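Local coordinates for protein putative agmatine deiminase (Streptococcus mutans, PDB 2EWO) that probably hydrolyses agmatine to N-carbamoylputrescine and ammonia, as a member of the guanidine-modifying enzyme superfamily, at residues Trp38-Lys43 with Leu283-Thr288; Leu64-Leu69 with Ile86-Met91; Ile319-Gly324 with Gly357-Ile362. All coordinates share one frame; numbering follows the deposited sequence.

Helix 43-57 leads from contact 1 to contact 3, and the chain then runs on into strand 62-66 of contact 2. Contact 1 sits at the helix's N-terminal end, near the surface and a second subunit. V52 and I56 on the helix pack against contact 3, the most central, its centre about 10 Å from the centre of the chain. Contacts 1 and 3 are the closest pair, about 18 Å between centres; contacts 2 and 3 are about 21 Å apart, contacts 1 and 2 about 23 Å, and no two touch. Contact 3 includes the GNIHC sequence, which, as in related agmatine deiminases, probably carries the catalytic cysteine; contacts 1 and 2 reach other subunits.

Contact 1: Trp38-Lys43 with Leu283-Thr288; sequences WRLGAK and LQEAAT
R39 and T288 bring their CA atoms to 5.3 Å where two irregular loops meet. The 38-43 loop leads into helix 43-57, with A42 as its N-cap, and 283-288 ends in a 3-10 turn, so this is a loop-to-loop contact at the surface of the pentein (alpha/beta-propeller) fold of the guanidine-modifying enzymes. The hydroxyl of T288 is the pivot. L40 N donates to T288 OG1 over 2.7 Å at an N-H...O angle of 159°, and OG1 in turn donates back across its own turn to E285 O, 3.2 Å away. With chi1 at 68°, OG1 lies between the T288 backbone N and carbonyl carbon, where it can serve both. Beside this bond the methyls meet, L40 CD1 lying 3.7 Å from T288 CG2; L40 also packs on L40 of the second subunit. R39 lays an extended chain past the Q284 carbonyl and brings NH1 to E285 CG at 3.3 Å. The E285 carboxylate is not its ion partner, as NH1 to OE1 is 5.0 Å and the two planar groups are turned 64° apart; NH2 of R39 forms its salt bridge with E351. A water also joins the two loops: it donates to W38 O and, at 2.7 Å, to T288 O, while accepting from G41 N at 2.6 Å.

Contact 2: Leu64-Leu69 with Ile86-Met91; sequences LCVPPL and IRIIEM
L64, C65 and V66 pair in parallel with I88, I89 and E90, the two strand axes approaching to 4.7 Å with their directions 30° apart. L64 N donates to R87 O (2.9 Å), I89 N to L64 O, V66 N to I89 O, and M91 N to V66 O (3.0 Å). The pattern stops at P67, whose nitrogen has no hydrogen to offer M91 O. C65 and I89 lie on one face, and M91, a selenomethionine just beyond the strand, packs against C65. C65 SG faces the CG1-CD1 end of I89, and C65 CB meets M91 CB at 3.5 Å. M91 sends CG anti to its backbone N (chi1 -167°), then bends at chi3 to bring CE to 3.7 Å from C65 SG; V140 and K143 of helix 137-146 touch it. L64, V66, I88 and E90 lie on the other face. V66 CG2 touches I88 CG2 at 4.2 Å, and L64 CD2 lies 4.3 Å from I88 CG1. Farther along, P68 and E90 cross at about a right angle, CG against CG at 3.5 Å, while the E90 carboxylate makes a salt bridge with K143 of the third subunit. Helix 71-79 connects the strands and touches V66 through A74 and I88 through Y71 and L75: a beta-alpha-beta unit, with 86-90 at the edge of its sheet within this chain.

Contact 3: Ile319-Gly324 with Gly357-Ile362; sequences ILPQYG and GNIHCI
N358 and Y323 reach toward each other tip to tip, and N358 opens the second segment's part in the contact. Its amide meets the edge of the Y323 ring, ND2 lying 3.3 Å from CE1 near the ring plane, with the amide and ring planes 78° apart. ND2 also comes against P321 CB. The pair shares no hydrogen bond: Y323 OH bonds to S307 O, and N358 ND2 makes a weak bond to T349 O. I359 follows and carries the apolar part of the contact. Its chi2 of 173° stretches CD1 out over the peptide joining L320 to P321, where it meets P321 CD at 3.4 Å, while the other branch, CG2, faces I319 CG2 at 4.0 Å. C361 ends the GNIHC sequence and is probably the nucleophile, as in related agmatine deiminases of the pentein fold, so the contact joins a probable active-site loop to strand 317-321. I362 leads on towards strand 364-367. Strand 317-321 runs between 312-314 and 343-347 in its small sheet. Helix 43-57 packs on the contact, I56 against I319 and V52 against I359 and I362, and A353 of helix 350-353 touches both Y323 and N358.

Contact 1: Trp38-Lys43 with Leu283-Thr288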
ATOM      1  N   TRP A  38     -19.096  -1.985   1.979  1.00 24.89           N
ATOM      2  CA  TRP A  38     -19.567  -1.985   3.355  1.00 26.10           C
ATOM      3  C   TRP A  38     -19.762  -0.583   3.916  1.00 27.28           C
ATOM      4  O   TRP A  38     -18.872   0.264   3.839  1.00 25.79           O
ATOM      5  CB  TRP A  38     -18.603  -2.777   4.238  1.00 10.00           C
ATOM      6  CG  TRP A  38     -18.254  -4.132   3.673  1.00 10.00           C
ATOM      7  CD1 TRP A  38     -17.143  -4.457   2.955  1.00 10.00           C
ATOM      8  CD2 TRP A  38     -19.028  -5.337   3.777  1.00 10.00           C
ATOM      9  NE1 TRP A  38     -17.172  -5.786   2.610  1.00 10.00           N
ATOM     10  CE2 TRP A  38     -18.317  -6.351   3.101  1.00 10.00           C
ATOM     11  CE3 TRP A  38     -20.252  -5.657   4.373  1.00 10.00           C
ATOM     12  CZ2 TRP A  38     -18.786  -7.663   3.007  1.00 10.00           C
ATOM     13  CZ3 TRP A  38     -20.720  -6.965   4.279  1.00 10.00           C
ATOM     14  CH2 TRP A  38     -19.987  -7.952   3.600  1.00 10.00           C
ATOM     15  N   ARG A  39     -20.935  -0.348   4.497  1.00 10.00           N
ATOM     16  CA  ARG A  39     -21.256   0.959   5.048  1.00 10.67           C
ATOM     17  C   ARG A  39     -20.480   1.272   6.305  1.00 10.00           C
ATOM     18  O   ARG A  39     -19.963   0.378   6.968  1.00 10.00           O
ATOM     19  CB  ARG A  39     -22.749   1.053   5.341  1.00 19.70           C
ATOM     20  CG  ARG A  39     -23.203   0.256   6.550  1.00 22.82           C
ATOM     21  CD  ARG A  39     -24.725   0.269   6.663  1.00 24.70           C
ATOM     22  NE  ARG A  39     -25.185  -0.408   7.867  1.00 24.92           N
ATOM     23  CZ  ARG A  39     -25.334   0.191   9.040  1.00 25.01           C
ATOM     24  NH1 ARG A  39     -25.068   1.483   9.173  1.00 24.28           N
ATOM     25  NH2 ARG A  39     -25.735  -0.513  10.082  1.00 26.39           N
ATOM     26  N   LEU A  40     -20.410   2.559   6.614  1.00 10.00           N
ATOM     27  CA  LEU A  40     -19.711   3.035   7.795  1.00 10.00           C
ATOM     28  C   LEU A  40     -18.296   2.470   7.932  1.00 10.00           C
ATOM     29  O   LEU A  40     -17.959   1.844   8.936  1.00 10.00           O
ATOM     30  CB  LEU A  40     -20.528   2.709   9.054  1.00 10.84           C
ATOM     31  CG  LEU A  40     -21.791   3.530   9.355  1.00 10.30           C
ATOM     32  CD1 LEU A  40     -21.429   5.011   9.445  1.00 10.28           C
ATOM     33  CD2 LEU A  40     -22.826   3.306   8.279  1.00 11.15           C
ATOM     34  N   GLY A  41     -17.470   2.690   6.918  1.00 13.49           N
ATOM     35  CA  GLY A  41     -16.101   2.207   6.967  1.00 11.88           C
ATOM     36  C   GLY A  41     -15.950   0.718   7.204  1.00 11.20           C
ATOM     37  O   GLY A  41     -14.838   0.240   7.431  1.00 11.20           O
ATOM     38  N   ALA A  42     -17.064  -0.007   7.140  1.00 12.46           N
ATOM     39  CA  ALA A  42     -17.084  -1.457   7.341  1.00 11.40           C
ATOM     40  C   ALA A  42     -16.985  -1.858   8.814  1.00 10.76           C
ATOM     41  O   ALA A  42     -16.962  -3.054   9.152  1.00 10.00           O
ATOM     42  CB  ALA A  42     -15.962  -2.122   6.539  1.00 10.00           C
ATOM     43  N   LYS A  43     -16.933  -0.856   9.688  1.00 18.96           N
ATOM     44  CA  LYS A  43     -16.836  -1.115  11.118  1.00 18.93           C
ATOM     45  C   LYS A  43     -17.928  -2.080  11.597  1.00 19.01           C
ATOM     46  O   LYS A  43     -17.639  -3.026  12.334  1.00 18.37           O
ATOM     47  CB  LYS A  43     -16.895   0.197  11.896  1.00 10.00           C
ATOM     48  CG  LYS A  43     -15.905   1.228  11.396  1.00 10.00           C
ATOM     49  CD  LYS A  43     -14.514   0.631  11.198  1.00 10.00           C
ATOM     50  CE  LYS A  43     -13.894   0.175  12.500  1.00 10.00           C
ATOM     51  NZ  LYS A  43     -12.594  -0.491  12.275  1.00 10.00           N
ATOM     52  N   LEU A 283     -31.748  -1.901   3.768  1.00 37.99           N
ATOM     53  CA  LEU A 283     -30.453  -1.239   3.843  1.00 37.45           C
ATOM     54  C   LEU A 283     -30.608   0.179   4.372  1.00 37.94           C
ATOM     55  O   LEU A 283     -31.405   0.964   3.855  1.00 37.80           O
ATOM     56  CB  LEU A 283     -29.806  -1.208   2.452  1.00 41.81           C
ATOM     57  CG  LEU A 283     -28.331  -0.809   2.313  1.00 40.64           C
ATOM     58  CD1 LEU A 283     -28.134   0.661   2.604  1.00 40.27           C
ATOM     59  CD2 LEU A 283     -27.503  -1.656   3.252  1.00 40.76           C
ATOM     60  N   GLN A 284     -29.848   0.499   5.410  1.00 11.81           N
ATOM     61  CA  GLN A 284     -29.894   1.834   5.987  1.00 11.98           C
ATOM     62  C   GLN A 284     -28.530   2.499   5.909  1.00 11.59           C
ATOM     63  O   GLN A 284     -27.514   1.833   5.706  1.00 11.77           O
ATOM     64  CB  GLN A 284     -30.330   1.763   7.443  1.00 60.00           C
ATOM     65  CG  GLN A 284     -31.790   1.457   7.642  1.00 60.00           C
ATOM     66  CD  GLN A 284     -32.143   1.333   9.109  1.00 60.00           C
ATOM     67  OE1 GLN A 284     -33.314   1.362   9.482  1.00 60.00           O
ATOM     68  NE2 GLN A 284     -31.124   1.186   9.952  1.00 60.00           N
ATOM     69  N   GLU A 285     -28.516   3.816   6.075  1.00 28.75           N
ATOM     70  CA  GLU A 285     -27.280   4.589   6.038  1.00 28.51           C
ATOM     71  C   GLU A 285     -26.463   4.290   4.769  1.00 27.05           C
ATOM     72  O   GLU A 285     -25.238   4.213   4.821  1.00 27.52           O
ATOM     73  CB  GLU A 285     -26.427   4.277   7.279  1.00 60.00           C
ATOM     74  CG  GLU A 285     -27.204   3.863   8.547  1.00 60.00           C
ATOM     75  CD  GLU A 285     -27.873   5.019   9.278  1.00 60.00           C
ATOM     76  OE1 GLU A 285     -27.158   5.967   9.680  1.00 60.00           O
ATOM     77  OE2 GLU A 285     -29.112   4.970   9.465  1.00 60.00           O
ATOM     78  N   ALA A 286     -27.146   4.129   3.636  1.00 29.48           N
ATOM     79  CA  ALA A 286     -26.497   3.834   2.354  1.00 27.58           C
ATOM     80  C   ALA A 286     -25.546   4.927   1.845  1.00 26.48           C
ATOM     81  O   ALA A 286     -24.736   4.681   0.953  1.00 25.60           O
ATOM     82  CB  ALA A 286     -27.562   3.550   1.296  1.00 56.47           C
ATOM     83  N   ALA A 287     -25.656   6.127   2.411  1.00 17.32           N
ATOM     84  CA  ALA A 287     -24.825   7.264   2.022  1.00 16.09           C
ATOM     85  C   ALA A 287     -23.336   7.070   2.332  1.00 15.82           C
ATOM     86  O   ALA A 287     -22.478   7.565   1.606  1.00 16.51           O
ATOM     87  CB  ALA A 287     -25.331   8.527   2.712  1.00 32.15           C
ATOM     88  N   THR A 288     -23.031   6.364   3.414  1.00 10.00           N
ATOM     89  CA  THR A 288     -21.647   6.139   3.797  1.00 10.00           C
ATOM     90  C   THR A 288     -20.987   5.093   2.912  1.00 10.00           C
ATOM     91  O   THR A 288     -19.886   4.632   3.214  1.00 10.00           O
ATOM     92  CB  THR A 288     -21.529   5.674   5.267  1.00 10.00           C
ATOM     93  OG1 THR A 288     -22.095   4.362   5.405  1.00 10.00           O
ATOM     94  CG2 THR A 288     -22.247   6.651   6.187  1.00 10.00           C
TER
HETATM   95  O   HOH W   1     -18.092   2.996   4.365  1.00 10.03           O

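Contact 2: Leu64-Leu69 with Ile86-Met91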
ATOM      1  N   LEU A  64      -8.485 -16.403  10.930  1.00 10.00           N
ATOM      2  CA  LEU A  64      -8.935 -15.098  10.485  1.00 10.00           C
ATOM      3  C   LEU A  64      -7.828 -14.370   9.698  1.00 10.00           C
ATOM      4  O   LEU A  64      -6.834 -13.938  10.283  1.00 10.80           O
ATOM      5  CB  LEU A  64      -9.328 -14.305  11.730  1.00 10.00           C
ATOM      6  CG  LEU A  64     -10.124 -13.026  11.557  1.00 10.00           C
ATOM      7  CD1 LEU A  64     -11.464 -13.389  10.950  1.00 10.00           C
ATOM      8  CD2 LEU A  64     -10.285 -12.317  12.880  1.00 10.00           C
ATOM      9  N   CYS A  65      -7.993 -14.222   8.384  1.00 10.89           N
ATOM     10  CA  CYS A  65      -6.971 -13.558   7.567  1.00 10.89           C
ATOM     11  C   CYS A  65      -7.289 -12.109   7.261  1.00 10.89           C
ATOM     12  O   CYS A  65      -8.192 -11.829   6.480  1.00 10.89           O
ATOM     13  CB  CYS A  65      -6.814 -14.298   6.251  1.00 10.00           C
ATOM     14  SG  CYS A  65      -6.814 -16.055   6.475  1.00 10.00           S
ATOM     15  N   VAL A  66      -6.551 -11.170   7.837  1.00 10.00           N
ATOM     16  CA  VAL A  66      -6.885  -9.786   7.543  1.00 10.00           C
ATOM     17  C   VAL A  66      -5.785  -8.989   6.848  1.00 10.00           C
ATOM     18  O   VAL A  66      -4.584  -9.227   7.056  1.00 10.00           O
ATOM     19  CB  VAL A  66      -7.361  -9.030   8.830  1.00 15.33           C
ATOM     20  CG1 VAL A  66      -8.184  -9.969   9.690  1.00 16.27           C
ATOM     21  CG2 VAL A  66      -6.185  -8.469   9.613  1.00 14.25           C
ATOM     22  N   PRO A  67      -6.188  -8.067   5.959  1.00 10.34           N
ATOM     23  CA  PRO A  67      -5.240  -7.234   5.237  1.00 10.34           C
ATOM     24  C   PRO A  67      -4.369  -6.568   6.269  1.00 10.34           C
ATOM     25  O   PRO A  67      -4.813  -6.339   7.382  1.00 10.34           O
ATOM     26  CB  PRO A  67      -6.147  -6.249   4.512  1.00 25.36           C
ATOM     27  CG  PRO A  67      -7.271  -7.125   4.104  1.00 25.17           C
ATOM     28  CD  PRO A  67      -7.533  -7.934   5.367  1.00 25.47           C
ATOM     29  N   PRO A  68      -3.111  -6.272   5.911  1.00 10.00           N
ATOM     30  CA  PRO A  68      -2.069  -5.631   6.717  1.00 10.00           C
ATOM     31  C   PRO A  68      -2.482  -4.322   7.377  1.00 10.42           C
ATOM     32  O   PRO A  68      -1.955  -3.959   8.424  1.00 10.35           O
ATOM     33  CB  PRO A  68      -0.957  -5.424   5.710  1.00 10.00           C
ATOM     34  CG  PRO A  68      -1.110  -6.628   4.833  1.00 10.00           C
ATOM     35  CD  PRO A  68      -2.578  -6.659   4.593  1.00 10.00           C
ATOM     36  N   LEU A  69      -3.424  -3.618   6.759  1.00 10.00           N
ATOM     37  CA  LEU A  69      -3.897  -2.330   7.272  1.00 10.00           C
ATOM     38  C   LEU A  69      -4.867  -2.401   8.449  1.00 10.00           C
ATOM     39  O   LEU A  69      -4.972  -1.456   9.227  1.00 10.00           O
ATOM     40  CB  LEU A  69      -4.553  -1.553   6.139  1.00 13.13           C
ATOM     41  CG  LEU A  69      -3.576  -1.113   5.063  1.00 11.96           C
ATOM     42  CD1 LEU A  69      -4.344  -0.547   3.898  1.00 13.40           C
ATOM     43  CD2 LEU A  69      -2.616  -0.089   5.646  1.00 10.00           C
ATOM     44  N   ILE A  86      -8.462 -18.741  18.052  1.00 14.18           N
ATOM     45  CA  ILE A  86      -8.567 -17.922  16.858  1.00 13.58           C
ATOM     46  C   ILE A  86      -7.206 -17.277  16.562  1.00 15.01           C
ATOM     47  O   ILE A  86      -6.654 -16.562  17.412  1.00 16.43           O
ATOM     48  CB  ILE A  86      -9.615 -16.803  17.052  1.00 10.00           C
ATOM     49  CG1 ILE A  86     -11.000 -17.409  17.258  1.00 10.00           C
ATOM     50  CG2 ILE A  86      -9.626 -15.870  15.857  1.00 10.00           C
ATOM     51  CD1 ILE A  86     -12.079 -16.376  17.518  1.00 10.00           C
ATOM     52  N   ARG A  87      -6.656 -17.545  15.374  1.00 16.47           N
ATOM     53  CA  ARG A  87      -5.370 -16.957  14.979  1.00 14.32           C
ATOM     54  C   ARG A  87      -5.555 -15.961  13.846  1.00 14.03           C
ATOM     55  O   ARG A  87      -6.284 -16.214  12.883  1.00 12.97           O
ATOM     56  CB  ARG A  87      -4.366 -18.031  14.536  1.00 12.08           C
ATOM     57  CG  ARG A  87      -4.712 -18.767  13.250  1.00 10.04           C
ATOM     58  CD  ARG A  87      -3.550 -19.659  12.837  1.00 10.04           C
ATOM     59  NE  ARG A  87      -3.840 -20.470  11.656  1.00 10.04           N
ATOM     60  CZ  ARG A  87      -2.969 -21.310  11.105  1.00 10.04           C
ATOM     61  NH1 ARG A  87      -1.762 -21.443  11.629  1.00 10.04           N
ATOM     62  NH2 ARG A  87      -3.301 -22.021  10.035  1.00 10.04           N
ATOM     63  N   ILE A  88      -4.886 -14.824  13.967  1.00 27.26           N
ATOM     64  CA  ILE A  88      -4.971 -13.791  12.950  1.00 26.51           C
ATOM     65  C   ILE A  88      -3.742 -13.845  12.047  1.00 26.10           C
ATOM     66  O   ILE A  88      -2.641 -13.516  12.486  1.00 25.73           O
ATOM     67  CB  ILE A  88      -5.040 -12.384  13.580  1.00 21.29           C
ATOM     68  CG1 ILE A  88      -6.274 -12.251  14.485  1.00 22.81           C
ATOM     69  CG2 ILE A  88      -5.111 -11.355  12.493  1.00 22.31           C
ATOM     70  CD1 ILE A  88      -6.173 -12.988  15.819  1.00 24.19           C
ATOM     71  N   ILE A  89      -3.918 -14.286  10.801  1.00 10.00           N
ATOM     72  CA  ILE A  89      -2.798 -14.333   9.850  1.00 10.00           C
ATOM     73  C   ILE A  89      -2.945 -13.182   8.868  1.00 10.00           C
ATOM     74  O   ILE A  89      -4.054 -12.857   8.447  1.00 10.00           O
ATOM     75  CB  ILE A  89      -2.720 -15.668   9.026  1.00 16.37           C
ATOM     76  CG1 ILE A  89      -4.043 -15.946   8.318  1.00 17.07           C
ATOM     77  CG2 ILE A  89      -2.336 -16.832   9.934  1.00 15.44           C
ATOM     78  CD1 ILE A  89      -5.168 -16.342   9.261  1.00 18.73           C
ATOM     79  N   GLU A  90      -1.831 -12.560   8.505  1.00 19.28           N
ATOM     80  CA  GLU A  90      -1.872 -11.443   7.571  1.00 15.71           C
ATOM     81  C   GLU A  90      -2.151 -11.899   6.148  1.00 14.40           C
ATOM     82  O   GLU A  90      -1.428 -12.744   5.618  1.00 12.12           O
ATOM     83  CB  GLU A  90      -0.551 -10.701   7.576  1.00 28.88           C
ATOM     84  CG  GLU A  90      -0.644  -9.410   6.825  1.00 28.79           C
ATOM     85  CD  GLU A  90       0.668  -9.019   6.224  1.00 28.23           C
ATOM     86  OE1 GLU A  90       1.640  -8.865   6.988  1.00 28.27           O
ATOM     87  OE2 GLU A  90       0.726  -8.874   4.986  1.00 27.37           O
HETATM   88  N   MSE A  91      -3.188 -11.338   5.530  1.00 10.32           N
HETATM   89  CA  MSE A  91      -3.521 -11.688   4.154  1.00 10.52           C
HETATM   90  C   MSE A  91      -4.328 -10.599   3.462  1.00 10.32           C
HETATM   91  O   MSE A  91      -5.331 -10.149   4.002  1.00 10.32           O
HETATM   92  CB  MSE A  91      -4.300 -12.994   4.116  1.00 21.30           C
HETATM   93  CG  MSE A  91      -4.405 -13.575   2.737  1.00 28.11           C
HETATM   94 SE   MSE A  91      -5.144 -15.372   2.695  1.00 41.83          SE
HETATM   95  CE  MSE A  91      -4.064 -16.226   4.062  1.00 37.99           C
TER

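Contact 3: Ile319-Gly324 with Gly357-Ile362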
ATOM      1  N   ILE A 319     -23.646 -22.706  12.679  1.00 13.80           N
ATOM      2  CA  ILE A 319     -23.618 -21.261  12.807  1.00 12.89           C
ATOM      3  C   ILE A 319     -24.684 -20.773  11.839  1.00 13.18           C
ATOM      4  O   ILE A 319     -24.514 -20.852  10.622  1.00 12.61           O
ATOM      5  CB  ILE A 319     -22.240 -20.703  12.419  1.00 10.00           C
ATOM      6  CG1 ILE A 319     -21.127 -21.579  13.031  1.00 10.00           C
ATOM      7  CG2 ILE A 319     -22.128 -19.255  12.882  1.00 10.00           C
ATOM      8  CD1 ILE A 319     -21.010 -21.542  14.555  1.00 10.00           C
ATOM      9  N   LEU A 320     -25.793 -20.292  12.391  1.00 10.07           N
ATOM     10  CA  LEU A 320     -26.915 -19.830  11.579  1.00 10.12           C
ATOM     11  C   LEU A 320     -27.169 -18.328  11.688  1.00 10.07           C
ATOM     12  O   LEU A 320     -26.995 -17.726  12.752  1.00 10.07           O
ATOM     13  CB  LEU A 320     -28.189 -20.600  11.977  1.00 15.94           C
ATOM     14  CG  LEU A 320     -29.488 -20.402  11.183  1.00 17.05           C
ATOM     15  CD1 LEU A 320     -29.449 -21.241   9.903  1.00 18.06           C
ATOM     16  CD2 LEU A 320     -30.672 -20.829  12.042  1.00 16.43           C
ATOM     17  N   PRO A 321     -27.582 -17.708  10.571  1.00 11.97           N
ATOM     18  CA  PRO A 321     -27.866 -16.271  10.532  1.00 11.55           C
ATOM     19  C   PRO A 321     -29.169 -15.891  11.219  1.00 11.53           C
ATOM     20  O   PRO A 321     -30.154 -16.611  11.124  1.00 11.06           O
ATOM     21  CB  PRO A 321     -27.862 -15.962   9.035  1.00 10.00           C
ATOM     22  CG  PRO A 321     -28.298 -17.248   8.413  1.00 10.00           C
ATOM     23  CD  PRO A 321     -27.562 -18.283   9.212  1.00 10.00           C
ATOM     24  N   GLN A 322     -29.153 -14.764  11.927  1.00 42.89           N
ATOM     25  CA  GLN A 322     -30.327 -14.262  12.643  1.00 45.24           C
ATOM     26  C   GLN A 322     -30.507 -12.784  12.306  1.00 46.13           C
ATOM     27  O   GLN A 322     -29.971 -11.905  12.999  1.00 46.61           O
ATOM     28  CB  GLN A 322     -30.143 -14.405  14.160  1.00 14.39           C
ATOM     29  CG  GLN A 322     -29.905 -15.821  14.682  1.00 14.63           C
ATOM     30  CD  GLN A 322     -31.123 -16.716  14.564  1.00 14.53           C
ATOM     31  OE1 GLN A 322     -31.510 -17.114  13.466  1.00 14.64           O
ATOM     32  NE2 GLN A 322     -31.741 -17.029  15.701  1.00 13.95           N
ATOM     33  N   TYR A 323     -31.273 -12.515  11.253  1.00 10.00           N
ATOM     34  CA  TYR A 323     -31.515 -11.143  10.797  1.00 10.00           C
ATOM     35  C   TYR A 323     -32.463 -10.326  11.681  1.00 10.00           C
ATOM     36  O   TYR A 323     -32.507  -9.093  11.601  1.00 10.00           O
ATOM     37  CB  TYR A 323     -32.055 -11.169   9.364  1.00 16.09           C
ATOM     38  CG  TYR A 323     -31.323 -12.134   8.467  1.00 17.66           C
ATOM     39  CD1 TYR A 323     -29.971 -11.959   8.168  1.00 19.10           C
ATOM     40  CD2 TYR A 323     -31.978 -13.236   7.928  1.00 18.02           C
ATOM     41  CE1 TYR A 323     -29.289 -12.870   7.351  1.00 19.45           C
ATOM     42  CE2 TYR A 323     -31.313 -14.149   7.114  1.00 18.94           C
ATOM     43  CZ  TYR A 323     -29.974 -13.967   6.826  1.00 19.13           C
ATOM     44  OH  TYR A 323     -29.331 -14.882   6.020  1.00 16.92           O
ATOM     45  N   GLY A 324     -33.207 -11.007  12.544  1.00 16.45           N
ATOM     46  CA  GLY A 324     -34.152 -10.298  13.389  1.00 17.23           C
ATOM     47  C   GLY A 324     -35.473 -10.228  12.642  1.00 17.11           C
ATOM     48  O   GLY A 324     -36.178  -9.214  12.651  1.00 15.37           O
ATOM     49  N   GLY A 357     -24.430 -11.602   0.670  1.00 15.04           N
ATOM     50  CA  GLY A 357     -23.893 -12.895   1.051  1.00 15.49           C
ATOM     51  C   GLY A 357     -23.892 -13.030   2.561  1.00 16.56           C
ATOM     52  O   GLY A 357     -23.820 -12.017   3.262  1.00 16.67           O
ATOM     53  N   ASN A 358     -23.977 -14.263   3.066  1.00 10.62           N
ATOM     54  CA  ASN A 358     -23.980 -14.485   4.513  1.00 11.04           C
ATOM     55  C   ASN A 358     -22.935 -15.461   5.031  1.00 10.00           C
ATOM     56  O   ASN A 358     -22.065 -15.911   4.289  1.00 10.73           O
ATOM     57  CB  ASN A 358     -25.364 -14.936   5.002  1.00 27.26           C
ATOM     58  CG  ASN A 358     -26.076 -13.861   5.830  1.00 28.34           C
ATOM     59  OD1 ASN A 358     -26.413 -12.786   5.323  1.00 30.33           O
ATOM     60  ND2 ASN A 358     -26.302 -14.151   7.110  1.00 27.62           N
ATOM     61  N   ILE A 359     -23.054 -15.774   6.322  1.00 10.00           N
ATOM     62  CA  ILE A 359     -22.139 -16.659   7.048  1.00 10.00           C
ATOM     63  C   ILE A 359     -21.414 -17.695   6.210  1.00 10.00           C
ATOM     64  O   ILE A 359     -20.218 -17.916   6.404  1.00 10.00           O
ATOM     65  CB  ILE A 359     -22.857 -17.400   8.201  1.00 29.23           C
ATOM     66  CG1 ILE A 359     -23.613 -16.400   9.075  1.00 29.51           C
ATOM     67  CG2 ILE A 359     -21.835 -18.112   9.063  1.00 28.02           C
ATOM     68  CD1 ILE A 359     -24.482 -17.035  10.121  1.00 30.18           C
ATOM     69  N   HIS A 360     -22.131 -18.296   5.313  1.00 10.00           N
ATOM     70  CA  HIS A 360     -21.515 -19.328   4.467  1.00 10.00           C
ATOM     71  C   HIS A 360     -20.566 -18.681   3.454  1.00 10.00           C
ATOM     72  O   HIS A 360     -19.434 -19.136   3.255  1.00 10.00           O
ATOM     73  CB  HIS A 360     -22.602 -20.097   3.706  1.00 10.00           C
ATOM     74  CG  HIS A 360     -22.078 -21.370   3.031  1.00 10.00           C
ATOM     75  ND1 HIS A 360     -21.340 -22.323   3.724  1.00 10.00           N
ATOM     76  CD2 HIS A 360     -22.186 -21.831   1.755  1.00 10.00           C
ATOM     77  CE1 HIS A 360     -21.032 -23.297   2.887  1.00 10.00           C
ATOM     78  NE2 HIS A 360     -21.529 -23.019   1.709  1.00 10.00           N
ATOM     79  N   CYS A 361     -21.060 -17.622   2.848  1.00 27.80           N
ATOM     80  CA  CYS A 361     -20.325 -16.883   1.812  1.00 28.03           C
ATOM     81  C   CYS A 361     -19.024 -16.256   2.355  1.00 26.67           C
ATOM     82  O   CYS A 361     -18.172 -15.789   1.589  1.00 25.57           O
ATOM     83  CB  CYS A 361     -21.195 -15.751   1.259  1.00 14.28           C
ATOM     84  SG  CYS A 361     -22.445 -16.330   0.007  1.00 19.71           S
ATOM     85  N   ILE A 362     -18.855 -16.248   3.678  1.00 10.00           N
ATOM     86  CA  ILE A 362     -17.661 -15.609   4.292  1.00 10.00           C
ATOM     87  C   ILE A 362     -16.757 -16.588   5.063  1.00 10.00           C
ATOM     88  O   ILE A 362     -15.824 -16.177   5.769  1.00 10.00           O
ATOM     89  CB  ILE A 362     -18.063 -14.516   5.285  1.00 10.35           C
ATOM     90  CG1 ILE A 362     -18.774 -15.061   6.525  1.00 10.00           C
ATOM     91  CG2 ILE A 362     -19.009 -13.478   4.683  1.00 11.05           C
ATOM     92  CD1 ILE A 362     -18.989 -13.999   7.606  1.00 10.00           C
TER